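Local coordinates for melanin biosynthesis protein TyrA, putative (Shewanella oneidensis, PDB 2IIZ) that binds heme b and, as a member of the DyP-type (dye-decolorizing) peroxidase family, probably uses it to oxidise substrates with hydrogen peroxide, at residues E155-R160 / E240-S245; S179-Q184 / I259-T264. All coordinates share one frame; numbering follows the deposited sequence.

Interaction 1 of 2, residues E155-R160 / E240-S245; sequences ENPKGR and EILRQS. With HEM (protoporphyrin IX containing Fe), chain C.
The side-chain amide of N156 meets the backbone of R243 with both its ends, joining the loop that follows the GxxDG-type segment of DyP peroxidases to a strand of the C-terminal ferredoxin-like half, beside the heme. N156 OD1 accepts the R243 backbone N-H at 3.1 Å, while N156 ND2 donates to R243 O over 2.8 Å with that oxygen close to the amide plane. Two bonds of opposite sense to one residue fix the rotation of the amide about its last torsion.

R243 turns its own side chain to the cofactor. Bent at chi3 (-74°), it brings its guanidinium over the porphyrin, with HEM C3D about 3.5 Å above the centre of one face. R243 NH1 and NH2 both donate to the propionate oxygen HEM O1A, NH1 from 2.9 Å, and NH1 also forms a salt bridge with D152. The second oxygen of that carboxylate, O2A, accepts the backbone N-H of E155, so both segments grip one propionate.

Farther out, P157 packs its ring edge on the strand, P157 CD lying 3.3 Å from I241 O and 3.9 Å from L242 CD1. The carboxylate of E240 passes alongside this proline and is hydrogen-bonded through OE1 to H161 NE2. Between the segments sits a water that donates to N156 OD1 and I241 O and accepts from R243 NH2 at 2.8 Å.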
ATOM      1  N   GLU A 155      13.814  22.723  -2.591  1.00 37.19           N
ATOM      2  CA  GLU A 155      15.031  23.239  -3.244  1.00 37.49           C
ATOM      3  C   GLU A 155      15.604  22.297  -4.305  1.00 37.80           C
ATOM      4  O   GLU A 155      16.750  22.459  -4.733  1.00 37.56           O
ATOM      5  CB  GLU A 155      16.093  23.553  -2.196  1.00 37.38           C
ATOM      6  CG  GLU A 155      15.772  24.794  -1.368  1.00 42.53           C
ATOM      7  CD  GLU A 155      15.860  26.081  -2.178  1.00 45.73           C
ATOM      8  OE1 GLU A 155      16.944  26.353  -2.746  1.00 40.73           O
ATOM      9  OE2 GLU A 155      14.842  26.812  -2.241  1.00 46.10           O
ATOM     10  N   ASN A 156      14.808  21.316  -4.725  1.00 37.57           N
ATOM     11  CA  ASN A 156      15.153  20.506  -5.894  1.00 37.69           C
ATOM     12  C   ASN A 156      15.346  21.369  -7.135  1.00 35.67           C
ATOM     13  O   ASN A 156      14.716  22.408  -7.268  1.00 31.21           O
ATOM     14  CB  ASN A 156      14.055  19.470  -6.203  1.00 38.37           C
ATOM     15  CG  ASN A 156      14.445  18.032  -5.833  1.00 36.43           C
ATOM     16  OD1 ASN A 156      15.546  17.746  -5.361  1.00 36.15           O
ATOM     17  ND2 ASN A 156      13.515  17.115  -6.074  1.00 30.36           N
ATOM     18  N   PRO A 157      16.224  20.931  -8.048  1.00 37.18           N
ATOM     19  CA  PRO A 157      16.316  21.559  -9.361  1.00 37.91           C
ATOM     20  C   PRO A 157      14.948  21.633 -10.029  1.00 38.15           C
ATOM     21  O   PRO A 157      14.080  20.775  -9.785  1.00 35.54           O
ATOM     22  CB  PRO A 157      17.234  20.611 -10.142  1.00 38.62           C
ATOM     23  CG  PRO A 157      18.056  19.929  -9.110  1.00 36.35           C
ATOM     24  CD  PRO A 157      17.188  19.822  -7.894  1.00 38.39           C
ATOM     25  N   LYS A 158      14.770  22.651 -10.863  1.00 37.88           N
ATOM     26  CA  LYS A 158      13.484  22.915 -11.484  1.00 38.80           C
ATOM     27  C   LYS A 158      13.631  22.929 -12.993  1.00 38.10           C
ATOM     28  O   LYS A 158      14.689  23.233 -13.520  1.00 38.71           O
ATOM     29  CB  LYS A 158      12.932  24.251 -10.981  1.00 39.36           C
ATOM     30  CG  LYS A 158      12.773  24.358  -9.439  1.00 42.72           C
ATOM     31  CD  LYS A 158      11.539  23.618  -8.921  1.00 45.14           C
ATOM     32  CE  LYS A 158      11.229  23.959  -7.439  1.00 49.91           C
ATOM     33  NZ  LYS A 158      11.636  22.899  -6.455  1.00 40.95           N
ATOM     34  N   GLY A 159      12.555  22.594 -13.689  1.00 39.18           N
ATOM     35  CA  GLY A 159      12.562  22.576 -15.143  1.00 38.94           C
ATOM     36  C   GLY A 159      13.793  21.893 -15.714  1.00 38.51           C
ATOM     37  O   GLY A 159      14.138  20.778 -15.337  1.00 38.61           O
ATOM     38  N   ARG A 160      14.456  22.576 -16.627  1.00 38.35           N
ATOM     39  CA  ARG A 160      15.581  22.009 -17.357  1.00 40.04           C
ATOM     40  C   ARG A 160      16.813  21.824 -16.506  1.00 38.43           C
ATOM     41  O   ARG A 160      17.686  21.040 -16.866  1.00 40.65           O
ATOM     42  CB  ARG A 160      15.941  22.889 -18.567  1.00 39.52           C
ATOM     43  CG  ARG A 160      15.141  22.532 -19.804  1.00 44.39           C
ATOM     44  CD  ARG A 160      15.677  21.254 -20.440  1.00 47.38           C
ATOM     45  NE  ARG A 160      14.649  20.227 -20.585  1.00 48.16           N
ATOM     46  CZ  ARG A 160      14.870  19.000 -21.057  1.00 54.47           C
ATOM     47  NH1 ARG A 160      16.092  18.627 -21.441  1.00 53.53           N
ATOM     48  NH2 ARG A 160      13.859  18.132 -21.149  1.00 57.95           N
ATOM     49  N   GLU A 240      24.685  19.784  -6.327  1.00 36.85           N
ATOM     50  CA  GLU A 240      23.246  19.467  -6.306  1.00 35.91           C
ATOM     51  C   GLU A 240      22.942  18.009  -6.583  1.00 34.30           C
ATOM     52  O   GLU A 240      23.756  17.302  -7.157  1.00 32.35           O
ATOM     53  CB  GLU A 240      22.504  20.323  -7.347  1.00 37.08           C
ATOM     54  CG  GLU A 240      22.084  21.720  -6.870  1.00 36.89           C
ATOM     55  CD  GLU A 240      21.535  22.571  -8.007  1.00 37.61           C
ATOM     56  OE1 GLU A 240      22.348  23.077  -8.809  1.00 29.63           O
ATOM     57  OE2 GLU A 240      20.291  22.731  -8.102  1.00 37.75           O
ATOM     58  N   ILE A 241      21.757  17.571  -6.162  1.00 34.24           N
ATOM     59  CA  ILE A 241      21.183  16.319  -6.620  1.00 35.97           C
ATOM     60  C   ILE A 241      19.697  16.529  -6.910  1.00 37.97           C
ATOM     61  O   ILE A 241      19.091  17.521  -6.456  1.00 40.90           O
ATOM     62  CB  ILE A 241      21.327  15.179  -5.590  1.00 36.66           C
ATOM     63  CG1 ILE A 241      20.765  15.590  -4.231  1.00 37.19           C
ATOM     64  CG2 ILE A 241      22.781  14.759  -5.443  1.00 42.16           C
ATOM     65  CD1 ILE A 241      20.198  14.422  -3.457  1.00 35.18           C
ATOM     66  N   LEU A 242      19.107  15.607  -7.661  1.00 36.44           N
ATOM     67  CA  LEU A 242      17.674  15.638  -7.873  1.00 38.16           C
ATOM     68  C   LEU A 242      17.064  14.486  -7.115  1.00 36.23           C
ATOM     69  O   LEU A 242      17.207  13.332  -7.479  1.00 37.51           O
ATOM     70  CB  LEU A 242      17.309  15.573  -9.361  1.00 38.81           C
ATOM     71  CG  LEU A 242      15.800  15.492  -9.623  1.00 41.85           C
ATOM     72  CD1 LEU A 242      15.125  16.855  -9.464  1.00 43.99           C
ATOM     73  CD2 LEU A 242      15.527  14.900 -10.976  1.00 43.03           C
ATOM     74  N   ARG A 243      16.370  14.808  -6.046  1.00 37.01           N
ATOM     75  CA  ARG A 243      15.754  13.777  -5.233  1.00 36.41           C
ATOM     76  C   ARG A 243      14.396  13.436  -5.762  1.00 37.29           C
ATOM     77  O   ARG A 243      13.687  14.300  -6.278  1.00 37.93           O
ATOM     78  CB  ARG A 243      15.580  14.261  -3.813  1.00 37.48           C
ATOM     79  CG  ARG A 243      16.852  14.412  -3.050  1.00 35.21           C
ATOM     80  CD  ARG A 243      16.586  15.287  -1.846  1.00 41.39           C
ATOM     81  NE  ARG A 243      16.438  16.691  -2.249  1.00 36.94           N
ATOM     82  CZ  ARG A 243      15.678  17.595  -1.641  1.00 30.76           C
ATOM     83  NH1 ARG A 243      14.946  17.275  -0.571  1.00 39.73           N
ATOM     84  NH2 ARG A 243      15.651  18.828  -2.116  1.00 36.19           N
ATOM     85  N   GLN A 244      14.039  12.167  -5.617  1.00 37.30           N
ATOM     86  CA  GLN A 244      12.762  11.664  -6.056  1.00 37.36           C
ATOM     87  C   GLN A 244      12.093  10.897  -4.932  1.00 37.58           C
ATOM     88  O   GLN A 244      11.332   9.985  -5.213  1.00 38.05           O
ATOM     89  CB  GLN A 244      12.978  10.720  -7.241  1.00 38.07           C
ATOM     90  CG  GLN A 244      13.400  11.402  -8.549  1.00 36.03           C
ATOM     91  CD  GLN A 244      12.280  12.154  -9.247  1.00 33.90           C
ATOM     92  OE1 GLN A 244      11.168  12.263  -8.733  1.00 27.04           O
ATOM     93  NE2 GLN A 244      12.574  12.687 -10.437  1.00 33.54           N
ATOM     94  N   SER A 245      12.377  11.265  -3.675  1.00 36.60           N
ATOM     95  CA  SER A 245      11.943  10.471  -2.516  1.00 36.74           C
ATOM     96  C   SER A 245      10.467  10.610  -2.249  1.00 35.25           C
ATOM     97  O   SER A 245       9.858  11.599  -2.651  1.00 37.80           O
ATOM     98  CB  SER A 245      12.644  10.927  -1.251  1.00 34.86           C
ATOM     99  OG  SER A 245      13.974  11.249  -1.502  1.00 40.98           O
TER
HETATM  100  CHA HEM C 400      16.334  19.190   1.987  1.00 32.19           C
HETATM  101  CHB HEM C 400      13.927  15.867   4.511  1.00 28.51           C
HETATM  102  CHC HEM C 400      17.407  12.674   3.759  1.00 30.85           C
HETATM  103  CHD HEM C 400      19.557  15.765   0.790  1.00 30.50           C
HETATM  104  C1A HEM C 400      15.391  18.576   2.768  1.00 37.29           C
HETATM  105  C2A HEM C 400      14.211  19.214   3.313  1.00 29.86           C
HETATM  106  C3A HEM C 400      13.553  18.273   4.013  1.00 30.40           C
HETATM  107  C4A HEM C 400      14.291  17.041   3.919  1.00 28.44           C
HETATM  108  CMA HEM C 400      12.239  18.430   4.795  1.00 30.12           C
HETATM  109  CAA HEM C 400      13.818  20.697   3.106  1.00 33.95           C
HETATM  110  CBA HEM C 400      12.919  20.888   1.868  1.00 34.73           C
HETATM  111  CGA HEM C 400      13.729  20.846   0.592  1.00 34.44           C
HETATM  112  O1A HEM C 400      13.652  19.832  -0.162  1.00 25.83           O
HETATM  113  O2A HEM C 400      14.464  21.831   0.307  1.00 35.77           O
HETATM  114  C1B HEM C 400      14.671  14.730   4.535  1.00 21.14           C
HETATM  115  C2B HEM C 400      14.307  13.521   5.242  1.00 25.79           C
HETATM  116  C3B HEM C 400      15.282  12.629   5.031  1.00 28.26           C
HETATM  117  C4B HEM C 400      16.269  13.260   4.188  1.00 27.03           C
HETATM  118  CMB HEM C 400      13.007  13.378   6.067  1.00 34.93           C
HETATM  119  CAB HEM C 400      15.422  11.185   5.536  1.00 30.78           C
HETATM  120  CBB HEM C 400      14.976  10.834   6.733  1.00 39.88           C
HETATM  121  C1C HEM C 400      18.295  13.254   2.909  1.00 28.02           C
HETATM  122  C2C HEM C 400      19.517  12.632   2.472  1.00 30.05           C
HETATM  123  C3C HEM C 400      20.125  13.486   1.644  1.00 30.86           C
HETATM  124  C4C HEM C 400      19.284  14.663   1.544  1.00 24.42           C
HETATM  125  CMC HEM C 400      19.957  11.235   2.936  1.00 32.43           C
HETATM  126  CAC HEM C 400      21.463  13.320   0.898  1.00 35.17           C
HETATM  127  CBC HEM C 400      22.262  12.249   0.999  1.00 37.61           C
HETATM  128  C1D HEM C 400      18.886  16.956   0.813  1.00 31.64           C
HETATM  129  C2D HEM C 400      19.217  18.090  -0.009  1.00 32.26           C
HETATM  130  C3D HEM C 400      18.210  19.162   0.365  1.00 36.95           C
HETATM  131  C4D HEM C 400      17.379  18.560   1.374  1.00 36.39           C
HETATM  132  CMD HEM C 400      20.361  18.185  -1.041  1.00 36.77           C
HETATM  133  CAD HEM C 400      18.087  20.590  -0.191  1.00 36.72           C
HETATM  134  CBD HEM C 400      18.817  21.521   0.764  1.00 36.79           C
HETATM  135  CGD HEM C 400      19.023  22.899   0.179  1.00 39.04           C
HETATM  136  O1D HEM C 400      18.306  23.848   0.624  1.00 41.41           O
HETATM  137  O2D HEM C 400      19.896  23.035  -0.717  1.00 26.96           O
HETATM  138  NA  HEM C 400      15.417  17.248   3.154  1.00 23.70           N
HETATM  139  NB  HEM C 400      15.877  14.542   3.895  1.00 29.20           N
HETATM  140  NC  HEM C 400      18.165  14.494   2.330  1.00 24.03           N
HETATM  141  ND  HEM C 400      17.802  17.265   1.612  1.00 34.86           N
HETATM  142 FE   HEM C 400      16.896  15.946   2.928  1.00 31.37          FE
HETATM  143  O   HOH W   1      17.777  18.780  -3.885  1.00 21.95           O

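Interaction 2 of 2, residues S179-Q184 / I259-T264; sequences SYIHVQ and ISTCRT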
ATOM      1  N   SER A 179      21.693   8.160 -15.314  1.00 33.00           N
ATOM      2  CA  SER A 179      21.827   8.816 -14.002  1.00 33.59           C
ATOM      3  C   SER A 179      22.403   7.875 -12.915  1.00 33.48           C
ATOM      4  O   SER A 179      22.195   6.656 -12.943  1.00 31.31           O
ATOM      5  CB  SER A 179      20.451   9.361 -13.580  1.00 34.50           C
ATOM      6  OG  SER A 179      20.515  10.128 -12.400  1.00 34.79           O
ATOM      7  N   TYR A 180      23.130   8.445 -11.958  1.00 34.74           N
ATOM      8  CA  TYR A 180      23.615   7.668 -10.809  1.00 35.75           C
ATOM      9  C   TYR A 180      22.580   7.718  -9.693  1.00 35.11           C
ATOM     10  O   TYR A 180      22.188   8.801  -9.232  1.00 36.82           O
ATOM     11  CB  TYR A 180      24.974   8.167 -10.317  1.00 35.09           C
ATOM     12  CG  TYR A 180      26.127   7.890 -11.274  1.00 37.08           C
ATOM     13  CD1 TYR A 180      26.770   6.658 -11.291  1.00 39.38           C
ATOM     14  CD2 TYR A 180      26.573   8.866 -12.159  1.00 32.81           C
ATOM     15  CE1 TYR A 180      27.839   6.406 -12.179  1.00 36.85           C
ATOM     16  CE2 TYR A 180      27.625   8.627 -13.037  1.00 28.48           C
ATOM     17  CZ  TYR A 180      28.257   7.400 -13.050  1.00 34.99           C
ATOM     18  OH  TYR A 180      29.311   7.182 -13.935  1.00 32.03           O
ATOM     19  N   ILE A 181      22.140   6.546  -9.257  1.00 32.94           N
ATOM     20  CA  ILE A 181      21.021   6.460  -8.334  1.00 33.62           C
ATOM     21  C   ILE A 181      21.423   5.832  -7.004  1.00 31.91           C
ATOM     22  O   ILE A 181      22.138   4.850  -6.972  1.00 32.10           O
ATOM     23  CB  ILE A 181      19.859   5.701  -9.011  1.00 34.14           C
ATOM     24  CG1 ILE A 181      19.479   6.480 -10.283  1.00 40.19           C
ATOM     25  CG2 ILE A 181      18.668   5.523  -8.057  1.00 38.32           C
ATOM     26  CD1 ILE A 181      18.228   6.051 -10.939  1.00 42.09           C
ATOM     27  N   HIS A 182      20.961   6.416  -5.903  1.00 30.76           N
ATOM     28  CA  HIS A 182      21.202   5.856  -4.578  1.00 29.53           C
ATOM     29  C   HIS A 182      19.883   5.832  -3.820  1.00 32.86           C
ATOM     30  O   HIS A 182      19.098   6.790  -3.878  1.00 31.88           O
ATOM     31  CB  HIS A 182      22.211   6.682  -3.802  1.00 28.45           C
ATOM     32  CG  HIS A 182      23.595   6.655  -4.382  1.00 28.66           C
ATOM     33  ND1 HIS A 182      24.057   7.624  -5.242  1.00 26.93           N
ATOM     34  CD2 HIS A 182      24.613   5.776  -4.225  1.00 29.63           C
ATOM     35  CE1 HIS A 182      25.303   7.345  -5.592  1.00 33.06           C
ATOM     36  NE2 HIS A 182      25.665   6.228  -4.989  1.00 27.12           N
ATOM     37  N   VAL A 183      19.647   4.737  -3.110  1.00 32.46           N
ATOM     38  CA  VAL A 183      18.387   4.524  -2.438  1.00 34.96           C
ATOM     39  C   VAL A 183      18.684   4.180  -0.973  1.00 35.63           C
ATOM     40  O   VAL A 183      19.510   3.292  -0.681  1.00 36.80           O
ATOM     41  CB  VAL A 183      17.623   3.401  -3.145  1.00 35.64           C
ATOM     42  CG1 VAL A 183      16.260   3.184  -2.531  1.00 38.77           C
ATOM     43  CG2 VAL A 183      17.503   3.711  -4.641  1.00 35.01           C
ATOM     44  N   GLN A 184      18.023   4.895  -0.063  1.00 34.55           N
ATOM     45  CA  GLN A 184      18.092   4.598   1.364  1.00 34.64           C
ATOM     46  C   GLN A 184      16.672   4.475   1.869  1.00 34.14           C
ATOM     47  O   GLN A 184      15.901   5.416   1.750  1.00 33.86           O
ATOM     48  CB  GLN A 184      18.788   5.721   2.136  1.00 32.88           C
ATOM     49  CG  GLN A 184      20.261   5.928   1.811  1.00 39.27           C
ATOM     50  CD  GLN A 184      20.964   6.755   2.889  1.00 38.14           C
ATOM     51  OE1 GLN A 184      20.926   7.990   2.862  1.00 33.83           O
ATOM     52  NE2 GLN A 184      21.598   6.073   3.849  1.00 28.93           N
ATOM     53  N   ILE A 259      15.601   8.660  -2.403  1.00 34.98           N
ATOM     54  CA  ILE A 259      16.169   8.376  -3.703  1.00 35.69           C
ATOM     55  C   ILE A 259      16.919   9.593  -4.214  1.00 36.54           C
ATOM     56  O   ILE A 259      16.335  10.654  -4.339  1.00 38.10           O
ATOM     57  CB  ILE A 259      15.073   7.981  -4.701  1.00 36.28           C
ATOM     58  CG1 ILE A 259      14.226   6.822  -4.105  1.00 37.17           C
ATOM     59  CG2 ILE A 259      15.699   7.622  -6.048  1.00 38.51           C
ATOM     60  CD1 ILE A 259      13.225   6.221  -5.038  1.00 40.51           C
ATOM     61  N   SER A 260      18.211   9.431  -4.498  1.00 37.42           N
ATOM     62  CA  SER A 260      19.004  10.471  -5.147  1.00 37.16           C
ATOM     63  C   SER A 260      19.294  10.113  -6.604  1.00 37.41           C
ATOM     64  O   SER A 260      19.571   8.961  -6.918  1.00 37.19           O
ATOM     65  CB  SER A 260      20.319  10.667  -4.427  1.00 37.65           C
ATOM     66  OG  SER A 260      21.200  11.509  -5.176  1.00 41.14           O
ATOM     67  N   THR A 261      19.233  11.117  -7.483  1.00 37.30           N
ATOM     68  CA  THR A 261      19.525  10.955  -8.905  1.00 35.46           C
ATOM     69  C   THR A 261      20.480  12.061  -9.309  1.00 34.52           C
ATOM     70  O   THR A 261      20.252  13.219  -8.980  1.00 33.11           O
ATOM     71  CB  THR A 261      18.259  11.051  -9.764  1.00 35.45           C
ATOM     72  OG1 THR A 261      17.776  12.403  -9.782  1.00 37.59           O
ATOM     73  CG2 THR A 261      17.156  10.131  -9.237  1.00 40.65           C
ATOM     74  N   CYS A 262      21.548  11.710 -10.020  1.00 35.18           N
ATOM     75  CA  CYS A 262      22.631  12.653 -10.265  1.00 34.79           C
ATOM     76  C   CYS A 262      23.551  12.189 -11.391  1.00 35.81           C
ATOM     77  O   CYS A 262      23.702  10.995 -11.632  1.00 37.65           O
ATOM     78  CB  CYS A 262      23.430  12.806  -8.971  1.00 37.07           C
ATOM     79  SG  CYS A 262      24.601  14.191  -8.929  1.00 30.13           S
ATOM     80  N   ARG A 263      24.172  13.132 -12.087  1.00 36.60           N
ATOM     81  CA  ARG A 263      25.090  12.783 -13.160  1.00 36.48           C
ATOM     82  C   ARG A 263      26.433  12.293 -12.616  1.00 35.64           C
ATOM     83  O   ARG A 263      27.221  11.710 -13.363  1.00 34.69           O
ATOM     84  CB  ARG A 263      25.321  13.970 -14.085  1.00 38.61           C
ATOM     85  CG  ARG A 263      26.412  14.918 -13.649  1.00 37.54           C
ATOM     86  CD  ARG A 263      26.188  16.273 -14.257  1.00 43.93           C
ATOM     87  NE  ARG A 263      26.402  16.272 -15.698  1.00 51.51           N
ATOM     88  CZ  ARG A 263      26.241  17.337 -16.478  1.00 56.92           C
ATOM     89  NH1 ARG A 263      25.856  18.503 -15.961  1.00 58.80           N
ATOM     90  NH2 ARG A 263      26.464  17.237 -17.781  1.00 56.11           N
ATOM     91  N   THR A 264      26.687  12.539 -11.327  1.00 34.17           N
ATOM     92  CA  THR A 264      27.891  12.035 -10.654  1.00 32.82           C
ATOM     93  C   THR A 264      27.511  11.456  -9.292  1.00 33.18           C
ATOM     94  O   THR A 264      26.647  12.012  -8.606  1.00 32.90           O
ATOM     95  CB  THR A 264      28.981  13.129 -10.510  1.00 31.85           C
ATOM     96  OG1 THR A 264      30.042  12.628  -9.704  1.00 31.11           O
ATOM     97  CG2 THR A 264      28.446  14.397  -9.864  1.00 31.90           C
TER
HETATM   98  O   HOH W   2      23.070   9.804  -6.647  1.00 31.72           O
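Strands 179-184 and 259-262 run antiparallel, their axes 4.6 Å apart and their directions at 164°, as neighbours in the sheet of the C-terminal ferredoxin-like half of the DyP fold. H182 and S260 form a hydrogen-bonded pair with a bond each way, S260 N to H182 O being 2.9 Å. At Y180 and C262 the exchange is uneven: Y180 N to C262 O is short at 2.6 Å, but the return bond from C262 N to Y180 O is weak, and that same N-H also bonds weakly to S179 OG, which A166 O engages as well.

I181 and I259 share one face of the sheet, side by side, with their CG2 methyls 4.2 Å apart. On the other face Y180 sets the edge of its ring against the backbone where the partner strand ends, Y180 CE2 lying 3.1 Å from R263 O, while its OH bonds to M82 N. An alanine at Y180 would probably open a gap beside R263 and T264 and leave M82 N without its hydroxyl partner. Between the strands' side chains, a water donates to Y180 O and bonds to H182 ND1 and S260 OG, so one buried water ties a backbone carbonyl to the polar ends of H182 and S260.

How the interactions relate
From the N terminus the segments come in the order 155-160, 179-184, 240-245, 259-264, so the two contacts cross: the loop of interaction 2 opens inside that of interaction 1 and closes beyond it, after 240-245. Interaction 1 closes a loop over 79 intervening residues, bringing the stretch before helix 160-166 back to strand 238-249; interaction 2 closes one of 74 residues, pairing strand 179-188 with strand 254-262. Strands 238-249 and 254-262 are consecutive in the chain and adjacent in the sheet, where L242 O lies 2.5 Å from T261 OG1 in a probable hydrogen bond. Together the contacts link the loop at the heme propionate, through two neighbouring strands, to strand 179-188 deeper in the sheet.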